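Local coordinates for protein putative methyltransferase (Emericella variicolor, PDB 7DMB) that probably works as a trans-acting methyltransferase in calbistrin biosynthesis, using S-adenosylmethionine, and is bound here to S-adenosyl-L-homocysteine, at residues S184-L189 and F309-S314; E359-V364 and A376-R381; L200-I205 and V278-N283. One frame throughout, in Å; residues are numbered along the deposited sequence.

Contact 1: S184-L189 and F309-S314; sequences SEVRPL and FNQELS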
loop_
_atom_site.group_PDB
_atom_site.type_symbol
_atom_site.label_atom_id
_atom_site.label_comp_id
_atom_site.label_asym_id
_atom_site.label_seq_id
_atom_site.Cartn_x
_atom_site.Cartn_y
_atom_site.Cartn_z
ATOM N N SER A 184 8.888 -3.908 4.868
ATOM C CA SER A 184 9.829 -2.842 4.540
ATOM C C SER A 184 10.438 -2.275 5.809
ATOM O O SER A 184 9.719 -1.990 6.781
ATOM C CB SER A 184 9.147 -1.701 3.774
ATOM O OG SER A 184 8.494 -2.137 2.593
ATOM N N GLU A 185 11.751 -2.114 5.803
ATOM C CA GLU A 185 12.457 -1.400 6.863
ATOM C C GLU A 185 12.698 0.033 6.387
ATOM O O GLU A 185 13.547 0.267 5.516
ATOM C CB GLU A 185 13.769 -2.101 7.209
ATOM C CG GLU A 185 14.450 -1.542 8.451
ATOM C CD GLU A 185 13.503 -1.455 9.629
ATOM O OE1 GLU A 185 13.272 -2.497 10.263
ATOM O OE2 GLU A 185 12.982 -0.353 9.916
ATOM N N VAL A 186 11.929 0.985 6.923
ATOM C CA VAL A 186 12.038 2.387 6.523
ATOM C C VAL A 186 12.509 3.291 7.655
ATOM O O VAL A 186 12.698 4.489 7.432
ATOM C CB VAL A 186 10.720 2.940 5.925
ATOM C CG1 VAL A 186 10.121 2.002 4.897
ATOM C CG2 VAL A 186 9.701 3.256 7.013
ATOM N N ARG A 187 12.706 2.761 8.859
ATOM C CA ARG A 187 13.068 3.576 10.021
ATOM C C ARG A 187 14.467 4.199 9.930
ATOM O O ARG A 187 14.667 5.314 10.436
ATOM C CB ARG A 187 12.943 2.742 11.305
ATOM C CG ARG A 187 11.522 2.255 11.573
ATOM C CD ARG A 187 11.443 1.297 12.752
ATOM N NE ARG A 187 12.044 0.005 12.439
ATOM C CZ ARG A 187 12.294 -0.937 13.338
ATOM N NH1 ARG A 187 11.988 -0.726 14.614
ATOM N NH2 ARG A 187 12.858 -2.084 12.965
ATOM N N PRO A 188 15.469 3.522 9.345
ATOM C CA PRO A 188 16.760 4.211 9.160
ATOM C C PRO A 188 16.659 5.439 8.270
ATOM O O PRO A 188 17.336 6.436 8.551
ATOM C CB PRO A 188 17.660 3.131 8.545
ATOM C CG PRO A 188 17.053 1.843 8.990
ATOM C CD PRO A 188 15.578 2.083 9.045
ATOM N N LEU A 189 15.840 5.409 7.210
ATOM C CA LEU A 189 15.657 6.615 6.404
ATOM C C LEU A 189 15.009 7.725 7.221
ATOM O O LEU A 189 15.448 8.883 7.183
ATOM C CB LEU A 189 14.802 6.335 5.172
ATOM C CG LEU A 189 14.498 7.626 4.399
ATOM C CD1 LEU A 189 15.796 8.220 3.881
ATOM C CD2 LEU A 189 13.501 7.435 3.244
ATOM N N PHE A 309 8.348 10.789 0.277
ATOM C CA PHE A 309 8.614 9.372 0.465
ATOM C C PHE A 309 7.321 8.629 0.173
ATOM O O PHE A 309 6.317 8.811 0.876
ATOM C CB PHE A 309 9.138 9.044 1.862
ATOM C CG PHE A 309 9.180 7.574 2.142
ATOM C CD1 PHE A 309 10.099 6.762 1.505
ATOM C CD2 PHE A 309 8.259 6.991 2.988
ATOM C CE1 PHE A 309 10.114 5.398 1.730
ATOM C CE2 PHE A 309 8.285 5.642 3.223
ATOM C CZ PHE A 309 9.207 4.842 2.582
ATOM N N ASN A 310 7.350 7.809 -0.871
ATOM C CA ASN A 310 6.151 7.211 -1.456
ATOM C C ASN A 310 6.310 5.691 -1.466
ATOM O O ASN A 310 7.154 5.147 -2.188
ATOM C CB ASN A 310 5.924 7.770 -2.863
ATOM C CG ASN A 310 4.590 7.354 -3.471
ATOM O OD1 ASN A 310 3.602 7.125 -2.775
ATOM N ND2 ASN A 310 4.564 7.269 -4.792
ATOM N N GLN A 311 5.524 5.010 -0.645
ATOM C CA GLN A 311 5.518 3.553 -0.589
ATOM C C GLN A 311 4.347 3.061 -1.430
ATOM O O GLN A 311 3.192 3.394 -1.133
ATOM C CB GLN A 311 5.391 3.083 0.860
ATOM C CG GLN A 311 5.666 1.600 1.119
ATOM C CD GLN A 311 5.587 1.268 2.599
ATOM O OE1 GLN A 311 4.528 1.404 3.228
ATOM N NE2 GLN A 311 6.714 0.852 3.173
ATOM N N GLU A 312 4.631 2.272 -2.471
ATOM C CA GLU A 312 3.591 1.973 -3.454
ATOM C C GLU A 312 3.709 0.561 -4.020
ATOM O O GLU A 312 4.760 0.159 -4.522
ATOM C CB GLU A 312 3.626 2.995 -4.597
ATOM C CG GLU A 312 2.766 4.242 -4.356
ATOM C CD GLU A 312 1.273 3.945 -4.476
ATOM O OE1 GLU A 312 0.913 2.897 -5.087
ATOM O OE2 GLU A 312 0.459 4.765 -3.991
ATOM N N LEU A 313 2.598 -0.165 -3.981
ATOM C CA LEU A 313 2.550 -1.508 -4.547
ATOM C C LEU A 313 2.875 -1.517 -6.037
ATOM O O LEU A 313 2.412 -0.666 -6.804
ATOM C CB LEU A 313 1.166 -2.107 -4.330
ATOM C CG LEU A 313 0.863 -2.392 -2.870
ATOM C CD1 LEU A 313 -0.628 -2.639 -2.712
ATOM C CD2 LEU A 313 1.687 -3.590 -2.423
ATOM N N SER A 314 3.692 -2.482 -6.432
ATOM C CA SER A 314 3.720 -2.941 -7.819
ATOM C C SER A 314 4.122 -4.422 -7.897
ATOM O O SER A 314 5.068 -4.772 -8.607
ATOM C CB SER A 314 4.658 -2.054 -8.657
ATOM O OG SER A 314 5.927 -1.846 -8.049
#

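Contact 2: E359-V364 and A376-R381; sequences EGLHAV and ANMLAR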
loop_
_atom_site.group_PDB
_atom_site.type_symbol
_atom_site.label_atom_id
_atom_site.label_comp_id
_atom_site.label_asym_id
_atom_site.label_seq_id
_atom_site.Cartn_x
_atom_site.Cartn_y
_atom_site.Cartn_z
ATOM N N GLU A 359 12.723 15.785 -9.207
ATOM C CA GLU A 359 13.903 15.313 -9.934
ATOM C C GLU A 359 13.778 13.836 -10.296
ATOM O O GLU A 359 14.736 13.074 -10.139
ATOM C CB GLU A 359 15.181 15.520 -9.114
ATOM C CG GLU A 359 15.410 16.933 -8.592
ATOM C CD GLU A 359 16.689 17.058 -7.749
ATOM O OE1 GLU A 359 17.157 18.206 -7.537
ATOM O OE2 GLU A 359 17.224 16.011 -7.294
ATOM N N GLY A 360 12.607 13.411 -10.760
ATOM C CA GLY A 360 12.430 11.983 -10.867
ATOM C C GLY A 360 12.610 11.319 -9.513
ATOM O O GLY A 360 12.530 11.945 -8.439
ATOM N N LEU A 361 12.871 10.017 -9.575
ATOM C CA LEU A 361 13.202 9.279 -8.369
ATOM C C LEU A 361 14.572 9.699 -7.844
ATOM O O LEU A 361 15.461 10.094 -8.598
ATOM C CB LEU A 361 13.180 7.765 -8.643
ATOM C CG LEU A 361 11.829 7.058 -8.783
ATOM C CD1 LEU A 361 12.029 5.629 -9.273
ATOM C CD2 LEU A 361 11.063 7.067 -7.455
ATOM N N HIS A 362 14.731 9.620 -6.525
ATOM C CA HIS A 362 16.012 9.845 -5.870
ATOM C C HIS A 362 16.631 8.522 -5.439
ATOM O O HIS A 362 17.755 8.200 -5.824
ATOM C CB HIS A 362 15.812 10.791 -4.671
ATOM C CG HIS A 362 17.074 11.213 -3.994
ATOM N ND1 HIS A 362 17.833 12.279 -4.432
ATOM C CD2 HIS A 362 17.686 10.745 -2.882
ATOM C CE1 HIS A 362 18.869 12.438 -3.624
ATOM N NE2 HIS A 362 18.807 11.516 -2.681
ATOM N N ALA A 363 15.896 7.734 -4.657
ATOM C CA ALA A 363 16.329 6.418 -4.214
ATOM C C ALA A 363 15.125 5.484 -4.204
ATOM O O ALA A 363 13.982 5.926 -4.049
ATOM C CB ALA A 363 16.968 6.471 -2.821
ATOM N N VAL A 364 15.375 4.191 -4.417
ATOM C CA VAL A 364 14.318 3.179 -4.361
ATOM C C VAL A 364 14.867 1.937 -3.679
ATOM O O VAL A 364 15.961 1.467 -4.009
ATOM C CB VAL A 364 13.744 2.797 -5.739
ATOM C CG1 VAL A 364 12.500 1.952 -5.544
ATOM C CG2 VAL A 364 13.389 4.001 -6.530
ATOM N N ALA A 376 7.318 -0.887 -3.549
ATOM C CA ALA A 376 8.512 -0.080 -3.804
ATOM C C ALA A 376 8.529 1.130 -2.859
ATOM O O ALA A 376 7.558 1.891 -2.798
ATOM C CB ALA A 376 8.567 0.380 -5.262
ATOM N N ASN A 377 9.632 1.296 -2.122
ATOM C CA ASN A 377 9.833 2.434 -1.212
ATOM C C ASN A 377 10.635 3.487 -1.965
ATOM O O ASN A 377 11.848 3.334 -2.146
ATOM C CB ASN A 377 10.564 2.016 0.068
ATOM C CG ASN A 377 9.782 0.989 0.894
ATOM O OD1 ASN A 377 8.823 1.329 1.603
ATOM N ND2 ASN A 377 10.183 -0.282 0.791
ATOM N N MET A 378 9.962 4.557 -2.396
ATOM C CA MET A 378 10.538 5.546 -3.305
ATOM C C MET A 378 10.729 6.886 -2.601
ATOM O O MET A 378 9.810 7.389 -1.941
ATOM C CB MET A 378 9.647 5.736 -4.532
ATOM C CG MET A 378 9.520 4.503 -5.402
ATOM S SD MET A 378 8.201 4.635 -6.621
ATOM C CE MET A 378 6.775 4.191 -5.639
ATOM N N LEU A 379 11.908 7.474 -2.765
ATOM C CA LEU A 379 12.183 8.824 -2.284
ATOM C C LEU A 379 12.413 9.729 -3.490
ATOM O O LEU A 379 13.157 9.375 -4.409
ATOM C CB LEU A 379 13.391 8.835 -1.340
ATOM C CG LEU A 379 13.657 10.120 -0.547
ATOM C CD1 LEU A 379 12.465 10.516 0.335
ATOM C CD2 LEU A 379 14.914 9.969 0.310
ATOM N N ALA A 380 11.732 10.861 -3.518
ATOM C CA ALA A 380 11.848 11.799 -4.623
ATOM C C ALA A 380 12.023 13.191 -4.045
ATOM O O ALA A 380 11.414 13.519 -3.022
ATOM C CB ALA A 380 10.620 11.756 -5.526
ATOM N N ARG A 381 12.862 13.990 -4.702
ATOM C CA ARG A 381 13.208 15.339 -4.276
ATOM C C ARG A 381 12.541 16.367 -5.179
ATOM O O ARG A 381 12.403 16.162 -6.389
ATOM C CB ARG A 381 14.729 15.555 -4.305
ATOM C CG ARG A 381 15.205 16.794 -3.587
ATOM C CD ARG A 381 16.730 16.887 -3.539
ATOM N NE ARG A 381 17.144 17.272 -2.188
ATOM C CZ ARG A 381 17.799 18.384 -1.872
ATOM N NH1 ARG A 381 18.161 19.266 -2.806
ATOM N NH2 ARG A 381 18.085 18.605 -0.607
HETATM O O HOH W 1 14.303 13.142 -6.776
#

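Contact 3: L200-I205 and V278-N283; sequences LRILEI and VVIASN. With SAH (S-adenosyl-L-homocysteine), chain C.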
loop_
_atom_site.group_PDB
_atom_site.type_symbol
_atom_site.label_atom_id
_atom_site.label_comp_id
_atom_site.label_asym_id
_atom_site.label_seq_id
_atom_site.Cartn_x
_atom_site.Cartn_y
_atom_site.Cartn_z
ATOM N N LEU A 200 11.826 18.444 12.025
ATOM C CA LEU A 200 11.182 18.035 10.784
ATOM C C LEU A 200 9.692 18.365 10.796
ATOM O O LEU A 200 8.986 18.095 11.772
ATOM C CB LEU A 200 11.398 16.530 10.569
ATOM C CG LEU A 200 11.533 16.026 9.127
ATOM C CD1 LEU A 200 12.794 16.566 8.458
ATOM C CD2 LEU A 200 11.476 14.485 9.076
ATOM N N ARG A 201 9.226 18.987 9.718
ATOM C CA ARG A 201 7.801 19.187 9.474
ATOM C C ARG A 201 7.344 18.094 8.506
ATOM O O ARG A 201 7.787 18.052 7.354
ATOM C CB ARG A 201 7.551 20.596 8.931
ATOM C CG ARG A 201 8.055 21.696 9.890
ATOM C CD ARG A 201 8.135 23.072 9.231
ATOM N NE ARG A 201 9.023 23.077 8.064
ATOM C CZ ARG A 201 9.065 24.053 7.153
ATOM N NH1 ARG A 201 8.276 25.110 7.281
ATOM N NH2 ARG A 201 9.891 23.976 6.108
ATOM N N ILE A 202 6.505 17.179 8.992
ATOM C CA ILE A 202 6.087 15.993 8.242
ATOM C C ILE A 202 4.582 16.057 8.031
ATOM O O ILE A 202 3.834 16.418 8.949
ATOM C CB ILE A 202 6.435 14.657 8.942
ATOM C CG1 ILE A 202 7.920 14.502 9.190
ATOM C CG2 ILE A 202 5.973 13.456 8.097
ATOM C CD1 ILE A 202 8.256 14.560 10.662
ATOM N N LEU A 203 4.141 15.693 6.826
ATOM C CA LEU A 203 2.731 15.499 6.531
ATOM C C LEU A 203 2.578 14.130 5.888
ATOM O O LEU A 203 3.325 13.799 4.962
ATOM C CB LEU A 203 2.194 16.591 5.603
ATOM C CG LEU A 203 0.680 16.603 5.348
ATOM C CD1 LEU A 203 0.133 18.031 5.392
ATOM C CD2 LEU A 203 0.361 15.949 4.026
ATOM N N GLU A 204 1.633 13.327 6.366
ATOM C CA GLU A 204 1.345 12.048 5.709
ATOM C C GLU A 204 -0.009 12.112 4.997
ATOM O O GLU A 204 -1.033 12.438 5.618
ATOM C CB GLU A 204 1.383 10.881 6.695
ATOM C CG GLU A 204 0.964 9.560 6.059
ATOM C CD GLU A 204 1.150 8.410 6.998
ATOM O OE1 GLU A 204 1.568 8.668 8.152
ATOM O OE2 GLU A 204 0.879 7.255 6.594
ATOM N N ILE A 205 0.006 11.830 3.684
ATOM C CA ILE A 205 -1.199 11.710 2.866
ATOM C C ILE A 205 -1.851 10.360 3.142
ATOM O O ILE A 205 -1.157 9.347 3.287
ATOM C CB ILE A 205 -0.863 11.828 1.359
ATOM C CG1 ILE A 205 -0.019 13.068 1.056
ATOM C CG2 ILE A 205 -2.146 11.800 0.501
ATOM C CD1 ILE A 205 -0.781 14.328 1.207
ATOM N N VAL A 278 9.055 16.830 4.594
ATOM C CA VAL A 278 8.851 15.468 4.114
ATOM C C VAL A 278 7.351 15.226 4.027
ATOM O O VAL A 278 6.611 15.504 4.981
ATOM C CB VAL A 278 9.522 14.411 5.021
ATOM C CG1 VAL A 278 9.342 13.003 4.439
ATOM C CG2 VAL A 278 11.016 14.712 5.200
ATOM N N VAL A 279 6.900 14.727 2.882
ATOM C CA VAL A 279 5.535 14.230 2.727
ATOM C C VAL A 279 5.615 12.714 2.628
ATOM O O VAL A 279 6.397 12.184 1.828
ATOM C CB VAL A 279 4.833 14.834 1.493
ATOM C CG1 VAL A 279 3.561 14.067 1.161
ATOM C CG2 VAL A 279 4.518 16.309 1.726
ATOM N N ILE A 280 4.831 12.022 3.458
ATOM C CA ILE A 280 4.767 10.562 3.469
ATOM C C ILE A 280 3.473 10.120 2.789
ATOM O O ILE A 280 2.407 10.708 3.023
ATOM C CB ILE A 280 4.834 9.999 4.905
ATOM C CG1 ILE A 280 5.987 10.619 5.724
ATOM C CG2 ILE A 280 4.900 8.466 4.896
ATOM C CD1 ILE A 280 7.310 10.029 5.421
ATOM N N ALA A 281 3.557 9.065 1.966
ATOM C CA ALA A 281 2.357 8.478 1.367
ATOM C C ALA A 281 2.557 6.984 1.124
ATOM O O ALA A 281 3.478 6.590 0.396
ATOM C CB ALA A 281 2.003 9.202 0.066
ATOM N N SER A 282 1.691 6.149 1.717
ATOM C CA SER A 282 1.795 4.703 1.536
ATOM C C SER A 282 0.489 4.214 0.923
ATOM O O SER A 282 -0.557 4.182 1.584
ATOM C CB SER A 282 2.100 3.992 2.847
ATOM O OG SER A 282 2.048 2.578 2.721
ATOM N N ASN A 283 0.570 3.877 -0.360
ATOM C CA ASN A 283 -0.484 3.185 -1.083
ATOM C C ASN A 283 -1.780 3.994 -1.080
ATOM O O ASN A 283 -2.880 3.451 -1.001
ATOM C CB ASN A 283 -0.660 1.770 -0.531
ATOM C CG ASN A 283 0.389 0.815 -1.097
ATOM O OD1 ASN A 283 0.508 0.673 -2.322
ATOM N ND2 ASN A 283 1.198 0.218 -0.218
HETATM N N SAH C . -1.963 4.390 4.436
HETATM C CA SAH C . -3.042 3.369 4.547
HETATM C CB SAH C . -2.875 2.248 3.515
HETATM C CG SAH C . -3.409 2.619 2.148
HETATM S SD SAH C . -5.222 2.745 2.063
HETATM C C SAH C . -3.034 2.778 5.959
HETATM O O SAH C . -4.150 2.596 6.490
HETATM O OXT SAH C . -1.917 2.552 6.482
HETATM C "C5'" SAH C . -5.417 4.302 1.158
HETATM C "C4'" SAH C . -5.787 5.450 2.072
HETATM O "O4'" SAH C . -5.740 6.685 1.316
HETATM C "C3'" SAH C . -7.199 5.349 2.655
HETATM O "O3'" SAH C . -7.151 5.610 4.051
HETATM C "C2'" SAH C . -7.981 6.403 1.864
HETATM O "O2'" SAH C . -9.053 6.997 2.564
HETATM C "C1'" SAH C . -6.903 7.435 1.560
HETATM N N9 SAH C . -7.191 8.222 0.365
HETATM C C8 SAH C . -7.843 7.768 -0.753
HETATM N N7 SAH C . -7.964 8.671 -1.691
HETATM C C5 SAH C . -7.367 9.802 -1.156
HETATM C C6 SAH C . -7.178 11.101 -1.667
HETATM N N6 SAH C . -7.598 11.487 -2.868
HETATM N N1 SAH C . -6.539 11.997 -0.875
HETATM C C2 SAH C . -6.124 11.599 0.334
HETATM N N3 SAH C . -6.242 10.408 0.914
HETATM C C4 SAH C . -6.882 9.538 0.113
HETATM O O HOH W 2 -0.059 6.880 3.776
#

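Contact 1: S184-L189 and F309-S314
F309 begins the contact by turning its ring from strand 306-313, an inner strand of the Rossmann-like methyltransferase sheet, toward V186, just before helix 187-196, and L189 in its first turn. Its CG stands anti to the backbone N (chi1 170°), which carries the ring out from the sheet. L189 CD2 packs 3.9 Å from F309 CD1, and V186 CG1 lies 3.8 Å from F309 CZ, both coming at the ring obliquely. A long flat side chain suits this place because it spans from the strand to two branched aliphatic residues of segment 184-189. Two residues on, Q311 points to the same side. It too has CG anti to the backbone N (chi1 -167°), and the chain runs on extended, so its amide arrives beside S184. Q311 NE2 lies 3.5 Å from S184 OG as a neighbour, both atoms having bond partners of their own, while the V186 and Q311 side chains cross at about a right angle. The amide is buried yet served on both ends, Q311 NE2 by N377 OD1 and Q311 OE1 by S282 OG; S184 OG is in turn hydrogen-bonded to N377 ND2. A glutamine, with a donor and an acceptor at the end of a flexible chain, fits a spot where both are needed. On the other segment the helix start is closed by E185, whose carboxylate caps R187 N and also meets the R187 guanidinium side-on. In that salt bridge each nitrogen takes its own oxygen, R187 NE meeting E185 OE2 at 2.7 Å and R187 NH2 meeting E185 OE1 at 2.8 Å.

Contact 2: E359-V364 and A376-R381
A beta hairpin at one border of the methyltransferase sheet joins strand 358-366, outermost within the chain, to strand 375-382, and a classic beta bulge interrupts their antiparallel pairing. H362 and A363 both face L379: L379 O accepts from H362 N at 2.6 Å, in the carbonyl plane, and from A363 N at 3.2 Å, tilted 24° from it. One oxygen thus serves two successive amides. The regular pattern resumes at once, with L379 N giving a nearly straight bond to A363 O, 2.9 Å long. Past the corner at G360, whose positive phi comes easily to glycine, E359 N binds R381 O at 2.9 Å. Between these bonds a water fills in, donating to G360 O and accepting from R381 N.

On one face of the sheet, V364 and M378 lie side by side, V364 CG1 being 3.9 Å from M378 CG. L361 comes across the same methionine obliquely and brings its CD2 to 3.5 Å from M378 CB; the unbranched, flexible methionine can follow both neighbours, while W349 of helix 346-355 also touches it. The face bearing A363 and L379 packs against V32 instead, and alanine's small side chain sits against V32 and V45. The H362 ring, beside L379, has its NE2 bonded to D33 N and meets F307 edge-to-face. E359 and R381 run alongside each other, with E359 OE2 near the aliphatic R381 CD and the charged ends apart.

A seventh strand, 375-382, inserted antiparallel between 306-313 and 358-366, is the hallmark of the class I methyltransferase fold.

Contact 3: L200-I205 and V278-N283
Backbone hydrogen bonds tie L203 and I205 to V278 and I280, the regular ladder of two parallel strands whose directions differ by 23°. L203 N donates to V278 O and L203 O accepts from I280 N at 2.8 Å; I205 N then reaches I280 O at 2.7 Å, and V278 N closes the start of the strands with a longer bond to R201 O.

Apolar packing covers both faces. On the face of I202 and I280 the two isoleucines lie side by side, I202 CG2 being 3.7 Å from I280 CG1; nearer the start of the strands L200 CD2 packs on V278 CG2. The other face pairs I205 CG1 with V279 CG1 at 3.7 Å, their side chains crossing, and sets I205 CB beside the small A281. Beta-branched residues suit such a buried central sheet, since they favour extended backbone and present broad apolar flanks.

Polar groups gather at the C-terminal ends. E204 extends its chain with CG turned opposite the backbone N (chi1 175°); its CG passes 3.6 Å from I280 O, and its buried carboxylate is held by Y232 OH and T213 OG1 at OE1. A water lies at E204 OE2 and I205 O, and accepts from S282 N at 2.8 Å, bridging the splayed strand ends.

The ligand lies just beyond. The amino N of S-adenosyl-L-homocysteine donates a hydrogen bond to S282 O at 3.2 Å, while I205 CG2 comes within 4.0 Å of adenine C2. G206 O, T209 N, G211 N and D236 complete much of the grip. Cofactor bound at the carboxyl ends of neighbouring parallel strands, next to a glycine-rich turn after the first, is typical of the Rossmann-like S-adenosylmethionine-dependent methyltransferase fold.

Each contact has at least one segment in one seven-stranded sheet, in which strand 306-313 of contact 1 lies between strand 276-282 of contact 3 and strand 375-382 of contact 2. Q311 N to A281 O and Q311 O to N283 N, each 2.8 Å, join contacts 1 and 3; N310 N to M378 O, 2.7 Å, joins contacts 1 and 2. Contacts 2 and 3 do not touch, their nearest atoms being about 6 Å apart. Contact 3 forms part of the S-adenosyl-L-homocysteine pocket directly. Q311, its side chain about 7 Å from the ligand, is second-shell, holding S282, whose O binds it, whereas the side chain of N377 of contact 2 is about 12 Å away.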